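Long-range contact in O-methyltransferase (Bacillus halodurans, PDB 2GPY), which is a putative O-methyltransferase that probably transfers a methyl group to a substrate hydroxyl, though its substrate is unknown: residues D113-G118 against F143-P148. Sequence-based numbering, arbitrary orientation.
Sequences DALQLG and FDMYSP. With ZN (zinc ion), chain J.
Tyr146 OH donates a very short hydrogen bond, 2.4 Å, to the backbone Ala114 O. The oxygen is met on a lone pair in the carbonyl plane and lies at the edge of the phenol ring. Ala114 O also accepts from Leu117 N within its own turn, so two donors grip it. Ala114 CB packs 3.9 Å from Tyr146 CE2, and Leu117 CB touches the hydroxyl.

Selenomethionine Met145 covers the neighbouring part of the turn. Its CG is anti to the backbone N (chi1 173°), and the chain bends at chi3 (-60°). Met145 SE lies 3.8 Å from Leu115 CD1, the two side chains crossing obliquely. Met145 CE reaches to 3.6 Å from Leu115 O. Met145 CG also lies over one face of the Tyr146 ring, toward its rim.

An Asx turn shapes the loop: Asp113 OD1 accepts from Leu115 N at 2.9 Å. Ile61 and Ile84 of the central sheet touch both Ala114 and Tyr146. The contact thus joins the loop after strand 107-111 to helix 139-146 in the Rossmann-like fold. One residue before Met145, Asp144 binds a zinc ion through OD1, together with His194 and a water. The buried phenol uses its O-H as donor to a backbone carbonyl, so loop and helix are joined through one shared oxygen.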
loop_
_atom_site.group_PDB
_atom_site.type_symbol
_atom_site.label_atom_id
_atom_site.label_comp_id
_atom_site.label_asym_id
_atom_site.label_seq_id
_atom_site.Cartn_x
_atom_site.Cartn_y
_atom_site.Cartn_z
ATOM N N ASP B 113 17.364 -21.328 12.335
ATOM C CA ASP B 113 18.056 -20.281 11.608
ATOM C C ASP B 113 17.457 -20.191 10.204
ATOM O O ASP B 113 17.556 -21.151 9.426
ATOM C CB ASP B 113 19.539 -20.660 11.519
ATOM C CG ASP B 113 20.397 -19.569 10.886
ATOM O OD1 ASP B 113 19.965 -18.922 9.913
ATOM O OD2 ASP B 113 21.536 -19.394 11.369
ATOM N N ALA B 114 16.856 -19.051 9.861
ATOM C CA ALA B 114 16.202 -18.892 8.553
ATOM C C ALA B 114 17.110 -19.177 7.365
ATOM O O ALA B 114 16.644 -19.641 6.331
ATOM C CB ALA B 114 15.572 -17.499 8.425
ATOM N N LEU B 115 18.401 -18.898 7.517
ATOM C CA LEU B 115 19.361 -19.083 6.423
ATOM C C LEU B 115 19.655 -20.559 6.207
ATOM O O LEU B 115 20.203 -20.945 5.188
ATOM C CB LEU B 115 20.637 -18.304 6.706
ATOM C CG LEU B 115 20.971 -17.110 5.799
ATOM C CD1 LEU B 115 19.757 -16.397 5.193
ATOM C CD2 LEU B 115 21.869 -16.143 6.542
ATOM N N GLN B 116 19.254 -21.379 7.175
ATOM C CA GLN B 116 19.401 -22.821 7.087
ATOM C C GLN B 116 18.078 -23.523 6.759
ATOM O O GLN B 116 18.055 -24.750 6.566
ATOM C CB GLN B 116 20.006 -23.356 8.388
ATOM C CG GLN B 116 21.377 -22.743 8.677
ATOM C CD GLN B 116 22.157 -23.492 9.726
ATOM O OE1 GLN B 116 23.140 -24.149 9.407
ATOM N NE2 GLN B 116 21.713 -23.419 10.990
ATOM N N LEU B 117 16.997 -22.744 6.680
ATOM C CA LEU B 117 15.636 -23.277 6.508
ATOM C C LEU B 117 15.037 -23.074 5.119
ATOM O O LEU B 117 13.856 -23.355 4.908
ATOM C CB LEU B 117 14.677 -22.673 7.546
ATOM C CG LEU B 117 14.747 -23.154 9.002
ATOM C CD1 LEU B 117 13.601 -22.571 9.785
ATOM C CD2 LEU B 117 14.762 -24.673 9.126
ATOM N N GLY B 118 15.850 -22.597 4.177
ATOM C CA GLY B 118 15.393 -22.332 2.812
ATOM C C GLY B 118 14.724 -23.522 2.135
ATOM O O GLY B 118 13.629 -23.392 1.574
ATOM N N PHE B 143 16.649 -11.374 2.368
ATOM C CA PHE B 143 15.994 -10.870 1.165
ATOM C C PHE B 143 16.272 -11.799 -0.028
ATOM O O PHE B 143 15.341 -12.255 -0.681
ATOM C CB PHE B 143 16.416 -9.430 0.841
ATOM C CG PHE B 143 15.628 -8.804 -0.303
ATOM C CD1 PHE B 143 15.939 -9.071 -1.632
ATOM C CD2 PHE B 143 14.561 -7.978 -0.040
ATOM C CE1 PHE B 143 15.190 -8.497 -2.680
ATOM C CE2 PHE B 143 13.802 -7.405 -1.070
ATOM C CZ PHE B 143 14.138 -7.648 -2.399
ATOM N N ASP B 144 17.546 -12.082 -0.294
ATOM C CA ASP B 144 17.915 -12.888 -1.468
ATOM C C ASP B 144 17.329 -14.303 -1.407
ATOM O O ASP B 144 16.896 -14.858 -2.424
ATOM C CB ASP B 144 19.440 -12.940 -1.608
ATOM C CG ASP B 144 20.006 -11.676 -2.253
ATOM O OD1 ASP B 144 19.208 -10.824 -2.691
ATOM O OD2 ASP B 144 21.238 -11.518 -2.328
HETATM N N MSE B 145 17.340 -14.872 -0.210
HETATM C CA MSE B 145 16.931 -16.255 0.027
HETATM C C MSE B 145 15.425 -16.475 -0.065
HETATM O O MSE B 145 14.980 -17.502 -0.583
HETATM C CB MSE B 145 17.411 -16.733 1.401
HETATM C CG MSE B 145 16.880 -18.103 1.766
HETATM SE SE MSE B 145 17.938 -19.032 3.104
HETATM C CE MSE B 145 19.644 -19.110 2.132
ATOM N N TYR B 146 14.655 -15.525 0.472
ATOM C CA TYR B 146 13.208 -15.672 0.613
ATOM C C TYR B 146 12.371 -14.904 -0.401
ATOM O O TYR B 146 11.188 -15.159 -0.546
ATOM C CB TYR B 146 12.781 -15.332 2.053
ATOM C CG TYR B 146 13.220 -16.440 2.983
ATOM C CD1 TYR B 146 12.534 -17.638 3.004
ATOM C CD2 TYR B 146 14.371 -16.318 3.768
ATOM C CE1 TYR B 146 12.952 -18.700 3.822
ATOM C CE2 TYR B 146 14.799 -17.374 4.594
ATOM C CZ TYR B 146 14.079 -18.566 4.598
ATOM O OH TYR B 146 14.454 -19.626 5.402
ATOM N N SER B 147 12.992 -13.996 -1.136
ATOM C CA SER B 147 12.239 -13.259 -2.131
ATOM C C SER B 147 11.710 -14.171 -3.274
ATOM O O SER B 147 10.622 -13.921 -3.787
ATOM C CB SER B 147 13.029 -12.051 -2.632
ATOM O OG SER B 147 14.139 -12.427 -3.396
ATOM N N PRO B 148 12.430 -15.261 -3.629
ATOM C CA PRO B 148 11.867 -16.131 -4.668
ATOM C C PRO B 148 10.646 -16.917 -4.192
ATOM O O PRO B 148 9.950 -17.533 -4.998
ATOM C CB PRO B 148 13.024 -17.097 -4.991
ATOM C CG PRO B 148 14.229 -16.473 -4.387
ATOM C CD PRO B 148 13.738 -15.778 -3.181
HETATM ZN ZN ZN J . 19.634 -9.719 -4.391
HETATM O O HOH W 1 21.050 -8.442 -3.548
#